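Putative alkaline phosphatase (Pseudomonas fluorescens, PDB 4F1V) binds phosphate with high affinity in the periplasm as a Venus-flytrap receptor and probably serves as the solute-binding component of the PstSACB phosphate import system. Local coordinates at residues A[115-120]-A[203-208]; A[139-144]-A[171-176]; A[148-153]-A[167-172]. All coordinates share one frame; numbering follows the deposited sequence.

The three contacts knit together one side of the phosphate site. Contacts 1 and 2 meet where strands 204-205 and 138-142 run as neighbours in one sheet, their centres about 11 Å apart, and Thr206 OG1 lies 2.7 Å from Val140 O. Contacts 2 and 3, with centres about 8 Å apart, share Thr171, Thr172 and one water, and both touch the bound hydrogenphosphate, contact 2 through Arg142 and contact 3 through Thr148. Contact 1 lies farther from the ligand, with the side chain of Tyr207 about 7 Å from it. Tyr207 OH is 2.7 Å from Thr149 OG1, tying contact 1 to the helix of contact 3, although their centres are about 13 Å apart.

Contact 1: A[115-120]-A[203-208]; sequences CGVFSG and GRITYM
Phe118 meets the edge of the Tyr207 ring: its CE2 lies in that ring's plane, 3.9 Å from Tyr207 CD2. The Phe118 ring in turn has the backbone of the strand segment at its own edge, where Phe118 CZ comes within 3.8 Å of Thr206 C, near the ring plane. Ile205 CG1 approaches the same tip obliquely and more loosely, 4.5 Å from Phe118 CZ. Phe152 of helix 147-159 completes an aromatic cluster, stacked on Tyr207 and edge-to-face with Phe118. Tyr207 leaves its backbone with CB toward the helix, and chi1 of 57° puts its CG between the backbone N and the carbonyl carbon. The phenol at the far end is held by hydrogen bonds with Thr149 OG1 and Arg142 N.

Next to Phe118 in the helix, Val117 extends the apolar surface. Its CG1, anti to the backbone N (chi1 168°), touches Ile205 CG2 at 3.8 Å, the two branched side chains crossing obliquely. Between these segments there are no hydrogen bonds, and all the touching residues are buried. Thr206 points its CB away from the helix, and its OG1 is hydrogen-bonded to Val140 O in the neighbouring strand. Helix 111-119 is further tied down by the disulfide of Cys115 with Cys160. Gly120, the first residue past the helix to leave helical geometry, has positive phi. On the other segment, Gly203 and Arg204 both face Asn100 in a G1 beta bulge just as the strand begins. A helix laid by its apolar side on a mixed beta-sheet in this way belongs to the alpha/beta architecture of the periplasmic binding protein fold.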
# COMPACT_ATOMS: atom_id res chain seq x y z
N CYS A 115 -3.43 19.74 -0.35
CA CYS A 115 -2.58 20.07 0.81
C CYS A 115 -3.36 20.88 1.88
O CYS A 115 -3.24 20.57 3.05
CB CYS A 115 -1.39 20.88 0.32
SG CYS A 115 -0.24 19.93 -0.73
N GLY A 116 -4.09 21.87 1.42
CA GLY A 116 -4.84 22.72 2.35
C GLY A 116 -5.97 22.01 3.02
O GLY A 116 -6.26 22.28 4.19
N VAL A 117 -6.65 21.08 2.35
CA VAL A 117 -7.70 20.30 3.00
C VAL A 117 -7.10 19.45 4.11
O VAL A 117 -7.60 19.39 5.26
CB VAL A 117 -8.45 19.45 1.97
CG1 VAL A 117 -9.33 18.43 2.65
CG2 VAL A 117 -9.28 20.35 1.03
N PHE A 118 -5.97 18.75 3.80
CA PHE A 118 -5.41 17.83 4.80
C PHE A 118 -4.60 18.51 5.90
O PHE A 118 -4.32 17.85 6.90
CB PHE A 118 -4.73 16.64 4.10
CG PHE A 118 -5.76 15.69 3.53
CD1 PHE A 118 -6.27 15.84 2.25
CD2 PHE A 118 -6.31 14.70 4.35
CE1 PHE A 118 -7.30 15.03 1.75
CE2 PHE A 118 -7.31 13.85 3.84
CZ PHE A 118 -7.80 14.00 2.55
N SER A 119 -4.23 19.78 5.70
CA SER A 119 -3.58 20.56 6.74
C SER A 119 -4.62 21.31 7.64
O SER A 119 -4.23 21.87 8.65
CB SER A 119 -2.62 21.58 6.20
OG SER A 119 -3.36 22.64 5.63
N GLY A 120 -5.84 21.40 7.16
CA GLY A 120 -6.91 22.19 7.81
C GLY A 120 -6.95 23.66 7.35
O GLY A 120 -7.89 24.36 7.78
N GLY A 203 -20.31 16.07 4.20
CA GLY A 203 -19.17 16.90 3.92
C GLY A 203 -17.80 16.31 4.27
O GLY A 203 -16.85 17.07 4.46
N ARG A 204 -17.71 14.98 4.33
CA ARG A 204 -16.48 14.28 4.73
C ARG A 204 -15.63 13.95 3.56
O ARG A 204 -16.12 13.72 2.43
CB ARG A 204 -16.86 13.03 5.58
CG ARG A 204 -17.44 13.42 6.93
CD ARG A 204 -17.78 12.23 7.79
NE ARG A 204 -18.31 12.75 9.08
CZ ARG A 204 -18.38 12.01 10.18
NH1 ARG A 204 -18.13 10.73 10.21
NH2 ARG A 204 -18.74 12.62 11.27
N ILE A 205 -14.32 13.86 3.77
CA ILE A 205 -13.34 13.56 2.72
C ILE A 205 -12.22 12.70 3.36
O ILE A 205 -11.92 12.85 4.53
CB ILE A 205 -12.76 14.89 2.10
CG1 ILE A 205 -11.92 14.60 0.86
CG2 ILE A 205 -12.03 15.73 3.13
CD1 ILE A 205 -11.79 15.85 -0.00
N THR A 206 -11.58 11.86 2.56
CA THR A 206 -10.47 11.02 3.06
C THR A 206 -9.54 10.64 1.90
O THR A 206 -9.75 11.07 0.76
CB THR A 206 -11.04 9.78 3.80
OG1 THR A 206 -10.00 9.15 4.56
CG2 THR A 206 -11.62 8.77 2.86
N TYR A 207 -8.55 9.82 2.26
CA TYR A 207 -7.62 9.18 1.34
C TYR A 207 -7.82 7.68 1.46
O TYR A 207 -8.15 7.16 2.54
CB TYR A 207 -6.15 9.59 1.66
CG TYR A 207 -5.74 9.26 3.08
CD1 TYR A 207 -5.12 8.06 3.38
CD2 TYR A 207 -6.06 10.12 4.12
CE1 TYR A 207 -4.79 7.72 4.70
CE2 TYR A 207 -5.71 9.79 5.43
CZ TYR A 207 -5.08 8.61 5.73
OH TYR A 207 -4.81 8.28 7.04
N MET A 208 -7.66 6.94 0.34
CA MET A 208 -8.20 5.56 0.34
C MET A 208 -7.64 4.69 -0.77
O MET A 208 -7.40 5.14 -1.91
CB MET A 208 -9.74 5.67 0.15
CG MET A 208 -10.54 4.40 0.25
SD MET A 208 -10.30 3.44 1.78
CE MET A 208 -10.72 4.67 2.98

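Contact 2: A[139-144]-A[171-176]; sequences VVYRSE and TTFGTS. With PI (hydrogenphosphate ion), chain B.
Tyr141 places its CG between the backbone N and the carbonyl carbon (chi1 70°), while Phe173, in the conformer described, one of two deposited, turns its CG anti to the backbone N (chi1 -175°). With both CB atoms pointing toward the other segment, Tyr141 CB comes to 3.5 Å from Phe173 CD1. In this conformer the ring centroids of Tyr141 and Phe173 are 5.9 Å apart, with the planes inclined at 45°. Farther out, Tyr141 CE1 passes beside the backbone of Gly174.

The polar part of the junction runs through water, for no direct hydrogen bond joins the segments. Arg142 O accepts from water 2, which sits in the plane of the Tyr141 ring at its edge and accepts from Gly174 N at 2.9 Å. Water 1 accepts from Phe173 N; it lies 2.8 Å from Arg142 O and is also close to Thr171 O, with more acceptors in reach than protons to give.

Beyond this carbonyl the bent Arg142 chain leads away from the loop to the ligand. Arg142 NH2 donates to PI O2 at 2.8 Å, nearly straight, and Arg142 NH1 to PI O3 at 2.9 Å along a more bent path. Arg142 and Glu144 form a side-on salt bridge through two nitrogens: Arg142 NE bonds to Glu144 OE1 at 3.0 Å on its syn side, and Arg142 NH2 approaches Glu144 OE2, 2.8 Å away, from above the carboxylate plane. Glu144 OE2 also accepts from Gly190 N. Glu144 is thus a second-shell residue that would fix the rotation of the guanidinium and probably offset part of its charge, leaving NH1 and NH2 directed at the anion.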
# COMPACT_ATOMS: atom_id res chain seq x y z
N VAL A 139 -12.42 16.03 7.76
CA VAL A 139 -11.44 15.05 7.28
C VAL A 139 -11.57 13.77 8.14
O VAL A 139 -11.56 13.82 9.35
CB VAL A 139 -10.03 15.67 7.44
CG1 VAL A 139 -8.96 14.59 7.17
CG2 VAL A 139 -9.90 16.84 6.46
N VAL A 140 -11.61 12.63 7.44
CA VAL A 140 -11.57 11.31 8.07
C VAL A 140 -10.19 10.70 7.77
O VAL A 140 -9.67 10.83 6.67
CB VAL A 140 -12.68 10.37 7.53
CG1 VAL A 140 -12.68 9.05 8.29
CG2 VAL A 140 -14.05 11.04 7.63
N TYR A 141 -9.56 10.08 8.76
CA TYR A 141 -8.21 9.54 8.65
C TYR A 141 -8.14 8.22 9.41
O TYR A 141 -8.97 7.88 10.22
CB TYR A 141 -7.16 10.55 9.10
CG TYR A 141 -7.20 10.78 10.60
CD1 TYR A 141 -6.36 10.08 11.45
CD2 TYR A 141 -8.08 11.69 11.15
CE1 TYR A 141 -6.38 10.24 12.81
CE2 TYR A 141 -8.17 11.83 12.52
CZ TYR A 141 -7.32 11.13 13.38
OH TYR A 141 -7.36 11.29 14.76
N ARG A 142 -7.04 7.47 9.14
CA ARG A 142 -6.83 6.16 9.78
C ARG A 142 -6.27 6.31 11.18
O ARG A 142 -5.20 6.93 11.37
CB ARG A 142 -5.90 5.29 8.88
CG ARG A 142 -6.57 4.83 7.60
CD ARG A 142 -7.56 3.69 7.83
NE ARG A 142 -6.88 2.46 8.24
CZ ARG A 142 -6.24 1.67 7.38
NH1 ARG A 142 -6.31 1.88 6.06
NH2 ARG A 142 -5.54 0.63 7.86
N SER A 143 -6.93 5.70 12.14
CA SER A 143 -6.50 5.73 13.51
C SER A 143 -5.21 5.00 13.82
O SER A 143 -4.48 5.35 14.74
CB SER A 143 -7.61 5.11 14.42
OG SER A 143 -7.75 3.72 14.19
N GLU A 144 -4.95 3.94 13.06
CA GLU A 144 -3.91 2.96 13.36
C GLU A 144 -2.75 3.11 12.35
O GLU A 144 -2.73 3.95 11.49
CB GLU A 144 -4.48 1.53 13.39
CG GLU A 144 -4.71 0.79 12.11
CD GLU A 144 -5.88 1.21 11.25
OE1 GLU A 144 -6.23 2.41 11.13
OE2 GLU A 144 -6.41 0.28 10.52
N THR A 171 3.11 6.28 9.26
CA THR A 171 1.96 5.36 9.18
C THR A 171 0.79 5.83 10.04
O THR A 171 -0.28 5.24 9.94
CB THR A 171 2.33 3.93 9.57
OG1 THR A 171 2.58 3.83 10.98
CG2 THR A 171 3.51 3.38 8.77
N THR A 172 0.97 6.88 10.86
CA THR A 172 -0.08 7.37 11.75
C THR A 172 -0.41 8.82 11.37
O THR A 172 0.31 9.77 11.74
CB THR A 172 0.34 7.27 13.21
OG1 THR A 172 1.58 7.90 13.45
CG2 THR A 172 0.46 5.78 13.64
N PHE A 173 -1.48 9.00 10.58
CA PHE A 173 -1.79 10.35 10.06
C PHE A 173 -1.96 11.35 11.18
O PHE A 173 -1.66 12.52 10.96
CB PHE A 173 -3.04 10.29 9.13
CG PHE A 173 -3.32 11.65 8.48
CD1 PHE A 173 -4.25 12.54 8.98
CD2 PHE A 173 -2.56 12.06 7.39
CE1 PHE A 173 -4.43 13.78 8.42
CE2 PHE A 173 -2.75 13.31 6.83
CZ PHE A 173 -3.65 14.17 7.33
N GLY A 174 -2.47 10.91 12.34
CA GLY A 174 -2.66 11.83 13.45
C GLY A 174 -1.44 12.58 13.92
O GLY A 174 -1.59 13.59 14.58
N THR A 175 -0.25 12.12 13.49
CA THR A 175 1.00 12.86 13.82
C THR A 175 1.70 13.35 12.58
O THR A 175 2.85 13.85 12.70
CB THR A 175 1.93 12.03 14.74
OG1 THR A 175 2.22 10.80 14.02
CG2 THR A 175 1.26 11.75 16.04
N SER A 176 1.15 13.24 11.38
CA SER A 176 1.89 13.61 10.19
C SER A 176 2.18 15.14 10.14
O SER A 176 3.35 15.53 9.90
CB SER A 176 1.15 13.21 8.89
OG SER A 176 1.84 13.64 7.77
P PI B . -3.44 -0.44 5.22
O1 PI B . -2.14 -0.64 6.00
O2 PI B . -4.61 -1.16 5.89
O3 PI B . -3.73 1.05 5.04
O4 PI B . -3.27 -1.09 3.82
O HOH W 1 -2.86 6.49 9.99
O HOH W 2 -3.25 8.27 13.09

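Contact 3: A[148-153]-A[167-172]; sequences TTELFT and FAVTTT. With PI (hydrogenphosphate ion), chain B.
Thr153 and Thr170 share the hydrogen bond that joins helix 147-159 to the loop following it, where Thr170 opens an ST turn; the first turn of the same helix holds the phosphate. Thr170 N donates to Thr153 OG1 at 3.1 Å, almost straight (166°). Thr153 OG1, set between the backbone N and the carbonyl carbon (chi1 64°), passes its own proton back along the helix to Thr149 O, 3.0 Å away, an oxygen that also accepts from Thr153 N. One hydroxyl thus both receives and gives. In the ST turn, Thr172 N points straight at Thr170 OG1, 3.1 Å distant (175°).

Glu150 CA makes a C-H...O contact with Thr170 O at 3.1 Å; Thr149 CG2 packs against the same oxygen at 3.4 Å.

Glu150, its chain extended beyond CG, adds van der Waals contact. Its CG rests on Val169 CG1, whereas alongside Thr171 it points the same way, bringing Glu150 OE1 to 3.4 Å from Thr171 CG2. Its carboxylate is buried but well supplied: OE1 bonds with Ser64, and OE2 with Arg154, as a salt bridge, and Lys65 N.

Water 1 links the segments again, 2.7 Å from Thr149 OG1 and close to Thr171 O; this Thr149 hydroxyl is also hydrogen-bonded with Tyr207 OH.

Ligand binding faces elsewhere: Thr148 grips one phosphate oxygen twice, N and hydroxyl together, with Thr148 OG1 only 2.7 Å from PI O3.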
# COMPACT_ATOMS: atom_id res chain seq x y z
N THR A 148 -1.63 2.76 3.77
CA THR A 148 -2.30 3.78 2.97
C THR A 148 -1.85 5.17 3.45
O THR A 148 -1.52 6.08 2.66
CB THR A 148 -3.81 3.69 3.01
OG1 THR A 148 -4.24 2.34 2.71
CG2 THR A 148 -4.44 4.61 1.97
N THR A 149 -1.80 5.34 4.78
CA THR A 149 -1.27 6.60 5.34
C THR A 149 0.16 6.82 4.87
O THR A 149 0.51 7.97 4.52
CB THR A 149 -1.33 6.61 6.87
OG1 THR A 149 -2.71 6.54 7.25
CG2 THR A 149 -0.67 7.87 7.45
N GLU A 150 1.02 5.80 4.91
CA GLU A 150 2.41 6.01 4.48
C GLU A 150 2.44 6.45 3.00
O GLU A 150 3.14 7.42 2.65
CB GLU A 150 3.23 4.74 4.72
CG GLU A 150 4.73 4.98 4.42
CD GLU A 150 5.58 3.78 4.84
OE1 GLU A 150 5.63 3.49 6.06
OE2 GLU A 150 6.21 3.13 3.94
N LEU A 151 1.70 5.77 2.12
CA LEU A 151 1.71 6.13 0.71
C LEU A 151 1.23 7.58 0.50
O LEU A 151 1.75 8.32 -0.34
CB LEU A 151 0.83 5.17 -0.11
CG LEU A 151 1.36 3.75 -0.24
CD1 LEU A 151 0.35 2.92 -1.01
CD2 LEU A 151 2.73 3.72 -0.89
N PHE A 152 0.19 7.96 1.22
CA PHE A 152 -0.41 9.31 1.09
C PHE A 152 0.51 10.41 1.65
O PHE A 152 0.68 11.45 1.03
CB PHE A 152 -1.78 9.30 1.77
CG PHE A 152 -2.55 10.61 1.62
CD1 PHE A 152 -2.82 11.18 0.39
CD2 PHE A 152 -3.04 11.24 2.75
CE1 PHE A 152 -3.55 12.33 0.23
CE2 PHE A 152 -3.79 12.42 2.62
CZ PHE A 152 -4.05 12.95 1.40
N THR A 153 1.05 10.16 2.83
CA THR A 153 1.93 11.16 3.44
C THR A 153 3.25 11.29 2.71
O THR A 153 3.84 12.37 2.73
CB THR A 153 2.13 10.94 4.95
OG1 THR A 153 2.82 9.68 5.20
CG2 THR A 153 0.85 11.04 5.72
N PHE A 167 4.25 18.17 6.50
CA PHE A 167 3.83 16.79 6.67
C PHE A 167 5.04 15.83 6.68
O PHE A 167 5.83 15.83 5.73
CB PHE A 167 2.91 16.33 5.51
CG PHE A 167 1.57 17.02 5.44
CD1 PHE A 167 0.51 16.50 6.21
CD2 PHE A 167 1.33 18.14 4.67
CE1 PHE A 167 -0.71 17.10 6.12
CE2 PHE A 167 0.08 18.71 4.57
CZ PHE A 167 -0.97 18.21 5.33
N ALA A 168 5.15 15.03 7.70
CA ALA A 168 6.13 13.95 7.82
C ALA A 168 5.54 12.70 7.17
O ALA A 168 4.34 12.40 7.24
CB ALA A 168 6.43 13.68 9.30
N VAL A 169 6.44 11.89 6.57
CA VAL A 169 6.11 10.54 6.19
C VAL A 169 5.88 9.68 7.40
O VAL A 169 6.76 9.62 8.30
CB VAL A 169 7.19 9.92 5.31
CG1 VAL A 169 6.77 8.50 4.91
CG2 VAL A 169 7.46 10.80 4.09
N THR A 170 4.73 9.03 7.53
CA THR A 170 4.39 8.25 8.72
C THR A 170 3.32 7.22 8.34
O THR A 170 2.65 7.35 7.32
CB THR A 170 3.89 9.18 9.85
OG1 THR A 170 3.64 8.42 11.00
CG2 THR A 170 2.68 10.02 9.45
N THR A 171 3.11 6.28 9.26
CA THR A 171 1.96 5.36 9.18
C THR A 171 0.79 5.83 10.04
O THR A 171 -0.28 5.24 9.94
CB THR A 171 2.33 3.93 9.57
OG1 THR A 171 2.58 3.83 10.98
CG2 THR A 171 3.51 3.38 8.77
N THR A 172 0.97 6.88 10.86
CA THR A 172 -0.08 7.37 11.75
C THR A 172 -0.41 8.82 11.37
O THR A 172 0.31 9.77 11.74
CB THR A 172 0.34 7.27 13.21
OG1 THR A 172 1.58 7.90 13.45
CG2 THR A 172 0.46 5.78 13.64
P PI B . -3.44 -0.44 5.22
O1 PI B . -2.14 -0.64 6.00
O2 PI B . -4.61 -1.16 5.89
O3 PI B . -3.73 1.05 5.04
O4 PI B . -3.27 -1.09 3.82
O HOH W 1 -2.86 6.49 9.99